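Local coordinates for P-granule scaffold protein (Caenorhabditis japonica, PDB 5W4D) that probably acts as a scaffold for the assembly of P granules, the germ granules linked to mRNA repression in nematodes, at residues A[32-37]-A[206-211]; A[41-46]-A[58-63]. The protein carries 2 engineered substitutions. All coordinates share one frame; numbering follows the deposited sequence. Where two conformers were deposited one is given.

Interaction 1 of 2, residues A[32-37]-A[206-211]; sequences LLVSDP and PKLADI
Val34 lays its CG2 methyl against the backbone of helix 206-213, where it overlaps the first turn around the Lys207-Leu208 peptide. Its nearest atom there is Leu208 N, 3.8 Å from Val34 CG2. Val34 CG2 also lies 4.2 Å from Leu208 CB and 4.3 Å from Ile211 CG1, so one branch of the valine bridges two residues one turn apart. With CG1 anti to the backbone N (chi1 170°), CG2 stands anti to the carbonyl carbon and beside the backbone N, and this is the branch that meets the partner helix. Beside it, Leu208 reaches back with CD1; Leu208 CD1 sits 3.9 Å from Leu33 CB and 4.2 Å from Leu33 CD1, the two leucine side chains meeting at a slant. Lys207 adds the base of its side chain at the border of the patch, while its ammonium end leads away. No hydrogen bond joins the segments; the contact is wholly van der Waals. Leu208 also touches Phe48, and Ala209 packs on helix 187-204 through Leu198, Leu201 and Asp202. This is small-scale helix-helix packing of aliphatic side chains, joining the last turn of helix 30-35 to the C-terminal helix of a predominantly helical domain.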
loop_
_atom_site.group_PDB
_atom_site.type_symbol
_atom_site.label_atom_id
_atom_site.label_comp_id
_atom_site.label_asym_id
_atom_site.label_seq_id
_atom_site.Cartn_x
_atom_site.Cartn_y
_atom_site.Cartn_z
ATOM N N LEU A 32 -12.500 -16.460 29.449
ATOM C CA LEU A 32 -12.292 -17.861 29.114
ATOM C C LEU A 32 -10.946 -18.078 28.437
ATOM O O LEU A 32 -10.199 -18.996 28.781
ATOM C CB LEU A 32 -13.429 -18.312 28.213
ATOM C CG LEU A 32 -13.595 -19.787 27.985
ATOM C CD1 LEU A 32 -13.989 -20.418 29.308
ATOM C CD2 LEU A 32 -14.675 -20.056 26.921
ATOM N N LEU A 33 -10.625 -17.239 27.456
ATOM C CA LEU A 33 -9.367 -17.369 26.738
ATOM C C LEU A 33 -8.172 -17.178 27.659
ATOM O O LEU A 33 -7.134 -17.811 27.476
ATOM C CB LEU A 33 -9.312 -16.346 25.606
ATOM C CG LEU A 33 -10.162 -16.723 24.397
ATOM C CD1 LEU A 33 -10.405 -15.472 23.541
ATOM C CD2 LEU A 33 -9.539 -17.821 23.552
ATOM N N VAL A 34 -8.298 -16.288 28.635
ATOM C CA VAL A 34 -7.179 -15.992 29.524
ATOM C C VAL A 34 -7.056 -17.050 30.606
ATOM O O VAL A 34 -5.943 -17.462 30.949
ATOM C CB VAL A 34 -7.357 -14.591 30.123
ATOM C CG1 VAL A 34 -6.352 -14.321 31.242
ATOM C CG2 VAL A 34 -7.210 -13.539 29.008
ATOM N N SER A 35 -8.181 -17.499 31.160
ATOM C CA SER A 35 -8.163 -18.320 32.374
ATOM C C SER A 35 -8.489 -19.789 32.185
ATOM O O SER A 35 -8.127 -20.585 33.055
ATOM C CB SER A 35 -9.143 -17.767 33.410
ATOM O OG SER A 35 -8.726 -16.496 33.856
ATOM N N ASP A 36 -9.192 -20.178 31.116
ATOM C CA ASP A 36 -9.500 -21.596 30.928
ATOM C C ASP A 36 -9.518 -21.920 29.445
ATOM O O ASP A 36 -10.551 -22.333 28.899
ATOM C CB ASP A 36 -10.833 -21.956 31.576
ATOM C CG ASP A 36 -10.933 -23.440 31.944
ATOM O OD1 ASP A 36 -9.928 -24.166 31.832
ATOM O OD2 ASP A 36 -12.028 -23.879 32.348
ATOM N N PRO A 37 -8.382 -21.765 28.768
ATOM C CA PRO A 37 -8.392 -21.807 27.309
ATOM C C PRO A 37 -8.736 -23.147 26.737
ATOM O O PRO A 37 -9.126 -23.208 25.567
ATOM C CB PRO A 37 -6.961 -21.397 26.941
ATOM C CG PRO A 37 -6.169 -21.642 28.136
ATOM C CD PRO A 37 -7.078 -21.329 29.279
ATOM N N PRO A 206 -5.350 -5.932 27.862
ATOM C CA PRO A 206 -3.952 -6.280 28.117
ATOM C C PRO A 206 -3.699 -7.702 28.577
ATOM O O PRO A 206 -2.601 -8.200 28.329
ATOM C CB PRO A 206 -3.538 -5.275 29.205
ATOM C CG PRO A 206 -4.802 -4.818 29.823
ATOM C CD PRO A 206 -5.795 -4.794 28.680
ATOM N N LYS A 207 -4.624 -8.351 29.299
ATOM C CA LYS A 207 -4.338 -9.719 29.727
ATOM C C LYS A 207 -4.389 -10.682 28.543
ATOM O O LYS A 207 -3.566 -11.602 28.442
ATOM C CB LYS A 207 -5.321 -10.156 30.820
ATOM C CG LYS A 207 -5.212 -9.337 32.090
ATOM C CD LYS A 207 -6.413 -9.578 33.002
ATOM C CE LYS A 207 -6.123 -9.103 34.420
ATOM N NZ LYS A 207 -5.489 -7.747 34.440
ATOM N N LEU A 208 -5.345 -10.474 27.641
ATOM C CA LEU A 208 -5.392 -11.280 26.418
ATOM C C LEU A 208 -4.177 -11.001 25.544
ATOM O O LEU A 208 -3.577 -11.923 24.991
ATOM C CB LEU A 208 -6.708 -11.021 25.669
ATOM C CG LEU A 208 -6.933 -11.868 24.407
ATOM C CD1 LEU A 208 -7.029 -13.362 24.758
ATOM C CD2 LEU A 208 -8.202 -11.402 23.724
ATOM N N ALA A 209 -3.769 -9.733 25.428
ATOM C CA ALA A 209 -2.571 -9.432 24.664
ATOM C C ALA A 209 -1.346 -10.141 25.241
ATOM O O ALA A 209 -0.475 -10.599 24.492
ATOM C CB ALA A 209 -2.361 -7.924 24.659
ATOM N N ASP A 210 -1.283 -10.261 26.573
ATOM C CA ASP A 210 -0.144 -10.912 27.229
ATOM C C ASP A 210 -0.077 -12.400 26.889
ATOM O O ASP A 210 1.014 -12.971 26.752
ATOM C CB ASP A 210 -0.262 -10.706 28.742
ATOM C CG ASP A 210 0.936 -11.259 29.499
ATOM O OD1 ASP A 210 2.059 -10.756 29.275
ATOM O OD2 ASP A 210 0.751 -12.198 30.304
ATOM N N ILE A 211 -1.237 -13.052 26.793
ATOM C CA ILE A 211 -1.290 -14.439 26.331
ATOM C C ILE A 211 -0.712 -14.552 24.929
ATOM O O ILE A 211 0.081 -15.449 24.626
ATOM C CB ILE A 211 -2.738 -14.967 26.364
ATOM C CG1 ILE A 211 -3.343 -14.877 27.770
ATOM C CG2 ILE A 211 -2.813 -16.401 25.817
ATOM C CD1 ILE A 211 -2.635 -15.654 28.828
#

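Interaction 2 of 2, residues A[41-46]-A[58-63]; sequences NSFAAY and DDIVQM. Engineered in segment 58-63: Met63 (natural residue Ile).
With CG anti to the backbone N in both residues, Phe43 (chi1 180°) and the selenomethionine Met63 (chi1 178°) send their side chains into the angle between helices 42-47 and 57-64. Met63 CB and CG meet one margin of the phenyl ring, each 3.6 Å from Phe43 CD2, and CB lies near the ring plane. Ile60 comes over a face instead, with Ile60 CG1 4.3 Å above the centre of the Phe43 ring. Phe43 thus has aliphatic groups of a single helix at an edge and over a face; Leu22, Val174 and Ile178 from two further helices also touch it.

Bends at its second and third torsions carry the end of Met63, an engineered residue in place of the natural isoleucine, to the amide of Asn41, with Met63 CE 3.2 Å from Asn41 OD1. Asn41 is the N-cap of helix 42-47. Asn41 OD1 accepts from Ala44 N at 3.0 Å, in the carbonyl plane on a lone pair and nearly straight, and takes a weak, bent bond from Phe43 N. The other end of this amide faces the second helix: Asn41 ND2 donates to a water at 2.9 Å, and that water donates to Asp59 O at 2.8 Å. Were an alanine to stand at Asn41, the first-turn N-H of Ala44 would probably lose its capping partner and the water its link to helix 42-47.

The axes of segments 42-46 and 58-63 run almost perpendicular, at 99°, and approach to 9.9 Å. At the border of the contact, Ser42 CB lies near the carboxylate of Asp59.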
loop_
_atom_site.group_PDB
_atom_site.type_symbol
_atom_site.label_atom_id
_atom_site.label_comp_id
_atom_site.label_asym_id
_atom_site.label_seq_id
_atom_site.Cartn_x
_atom_site.Cartn_y
_atom_site.Cartn_z
ATOM N N ASN A 41 -13.155 -21.866 22.081
ATOM C CA ASN A 41 -13.149 -22.201 20.664
ATOM C C ASN A 41 -11.722 -22.395 20.181
ATOM O O ASN A 41 -10.855 -21.560 20.447
ATOM C CB ASN A 41 -13.835 -21.068 19.905
ATOM C CG ASN A 41 -13.817 -21.262 18.428
ATOM O OD1 ASN A 41 -12.841 -20.917 17.761
ATOM N ND2 ASN A 41 -14.907 -21.772 17.890
ATOM N N SER A 42 -11.487 -23.498 19.443
ATOM C CA SER A 42 -10.133 -23.875 19.049
ATOM C C SER A 42 -9.514 -22.896 18.057
ATOM O O SER A 42 -8.295 -22.702 18.069
ATOM C CB SER A 42 -10.137 -25.279 18.446
ATOM O OG SER A 42 -10.466 -26.227 19.447
ATOM N N PHE A 43 -10.327 -22.277 17.205
ATOM C CA PHE A 43 -9.799 -21.300 16.252
ATOM C C PHE A 43 -9.333 -20.061 17.008
ATOM O O PHE A 43 -8.188 -19.615 16.857
ATOM C CB PHE A 43 -10.905 -21.018 15.214
ATOM C CG PHE A 43 -10.578 -20.027 14.137
ATOM C CD1 PHE A 43 -9.299 -19.571 13.848
ATOM C CD2 PHE A 43 -11.641 -19.549 13.383
ATOM C CE1 PHE A 43 -9.109 -18.633 12.809
ATOM C CE2 PHE A 43 -11.460 -18.643 12.354
ATOM C CZ PHE A 43 -10.233 -18.159 12.079
ATOM N N ALA A 44 -10.185 -19.549 17.901
ATOM C CA ALA A 44 -9.804 -18.401 18.721
ATOM C C ALA A 44 -8.595 -18.708 19.602
ATOM O O ALA A 44 -7.672 -17.885 19.720
ATOM C CB ALA A 44 -10.988 -17.964 19.579
ATOM N N ALA A 45 -8.586 -19.883 20.242
ATOM C CA ALA A 45 -7.489 -20.209 21.163
ATOM C C ALA A 45 -6.156 -20.282 20.429
ATOM O O ALA A 45 -5.118 -19.857 20.957
ATOM C CB ALA A 45 -7.796 -21.523 21.891
ATOM N N TYR A 46 -6.157 -20.818 19.209
ATOM C CA TYR A 46 -4.947 -20.891 18.410
ATOM C C TYR A 46 -4.452 -19.504 17.998
ATOM O O TYR A 46 -3.262 -19.198 18.120
ATOM C CB TYR A 46 -5.225 -21.754 17.178
ATOM C CG TYR A 46 -4.013 -22.096 16.330
ATOM C CD1 TYR A 46 -3.012 -22.921 16.828
ATOM C CD2 TYR A 46 -3.897 -21.657 15.012
ATOM C CE1 TYR A 46 -1.925 -23.266 16.070
ATOM C CE2 TYR A 46 -2.774 -22.022 14.229
ATOM C CZ TYR A 46 -1.810 -22.825 14.766
ATOM O OH TYR A 46 -0.729 -23.215 13.989
ATOM N N ASP A 58 -13.436 -27.324 9.592
ATOM C CA ASP A 58 -14.818 -27.086 9.991
ATOM C C ASP A 58 -14.911 -25.985 11.044
ATOM O O ASP A 58 -15.829 -25.160 11.009
ATOM C CB ASP A 58 -15.459 -28.376 10.515
ATOM C CG ASP A 58 -16.927 -28.190 10.812
ATOM O OD1 ASP A 58 -17.701 -27.929 9.867
ATOM O OD2 ASP A 58 -17.291 -28.250 11.999
ATOM N N ASP A 59 -13.979 -25.966 11.992
ATOM C CA ASP A 59 -13.931 -24.888 12.982
ATOM C C ASP A 59 -13.860 -23.531 12.301
ATOM O O ASP A 59 -14.502 -22.562 12.730
ATOM C CB ASP A 59 -12.701 -25.048 13.879
ATOM C CG ASP A 59 -12.784 -26.237 14.838
ATOM O OD1 ASP A 59 -13.898 -26.652 15.234
ATOM O OD2 ASP A 59 -11.699 -26.729 15.222
ATOM N N ILE A 60 -13.056 -23.433 11.253
ATOM C CA ILE A 60 -12.912 -22.156 10.561
ATOM C C ILE A 60 -14.221 -21.771 9.886
ATOM O O ILE A 60 -14.682 -20.622 9.995
ATOM C CB ILE A 60 -11.757 -22.239 9.557
ATOM C CG1 ILE A 60 -10.443 -22.392 10.324
ATOM C CG2 ILE A 60 -11.711 -20.989 8.713
ATOM C CD1 ILE A 60 -9.362 -22.962 9.515
ATOM N N VAL A 61 -14.808 -22.710 9.125
ATOM C CA VAL A 61 -16.064 -22.443 8.430
ATOM C C VAL A 61 -17.159 -22.034 9.405
ATOM O O VAL A 61 -17.900 -21.084 9.136
ATOM C CB VAL A 61 -16.489 -23.661 7.583
ATOM C CG1 VAL A 61 -17.873 -23.421 6.958
ATOM C CG2 VAL A 61 -15.466 -23.923 6.495
ATOM N N GLN A 62 -17.286 -22.727 10.552
ATOM C CA GLN A 62 -18.376 -22.394 11.477
ATOM C C GLN A 62 -18.174 -21.016 12.115
ATOM O O GLN A 62 -19.156 -20.323 12.405
ATOM C CB GLN A 62 -18.528 -23.465 12.570
ATOM C CG GLN A 62 -18.857 -24.868 12.048
ATOM C CD GLN A 62 -19.992 -24.876 11.030
ATOM O OE1 GLN A 62 -20.985 -24.161 11.178
ATOM N NE2 GLN A 62 -19.828 -25.664 9.964
HETATM N N MSE A 63 -16.931 -20.595 12.324
HETATM C CA MSE A 63 -16.669 -19.253 12.844
HETATM C C MSE A 63 -17.013 -18.169 11.807
HETATM O O MSE A 63 -17.553 -17.105 12.160
HETATM C CB MSE A 63 -15.210 -19.133 13.288
HETATM C CG MSE A 63 -14.785 -17.782 13.792
HETATM SE SE MSE A 63 -15.656 -17.314 15.461
HETATM C CE MSE A 63 -14.618 -18.457 16.646
HETATM O O HOH W 1 -15.672 -22.515 15.227
#

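Interaction 1 and interaction 2 have centres about 16 Å apart, and their first segments lie on the successive short helices 30-35 and 42-47. These two helices touch directly where Leu33 CD2 packs on Ala45 CA at 4.0 Å. From there the contacts diverge: 41-46 meets helix 57-64 only 12 residues further along, whereas 32-37 meets the C-terminal helix across 169 residues of sequence. Interaction 2 therefore lies within the span of chain that interaction 1 brings together. It is also closer to the centre of the chain, about 12 Å against 21 Å between centres, so local packing inside the N-terminal part adjoins a more peripheral contact linking the N-terminal region to the last helix.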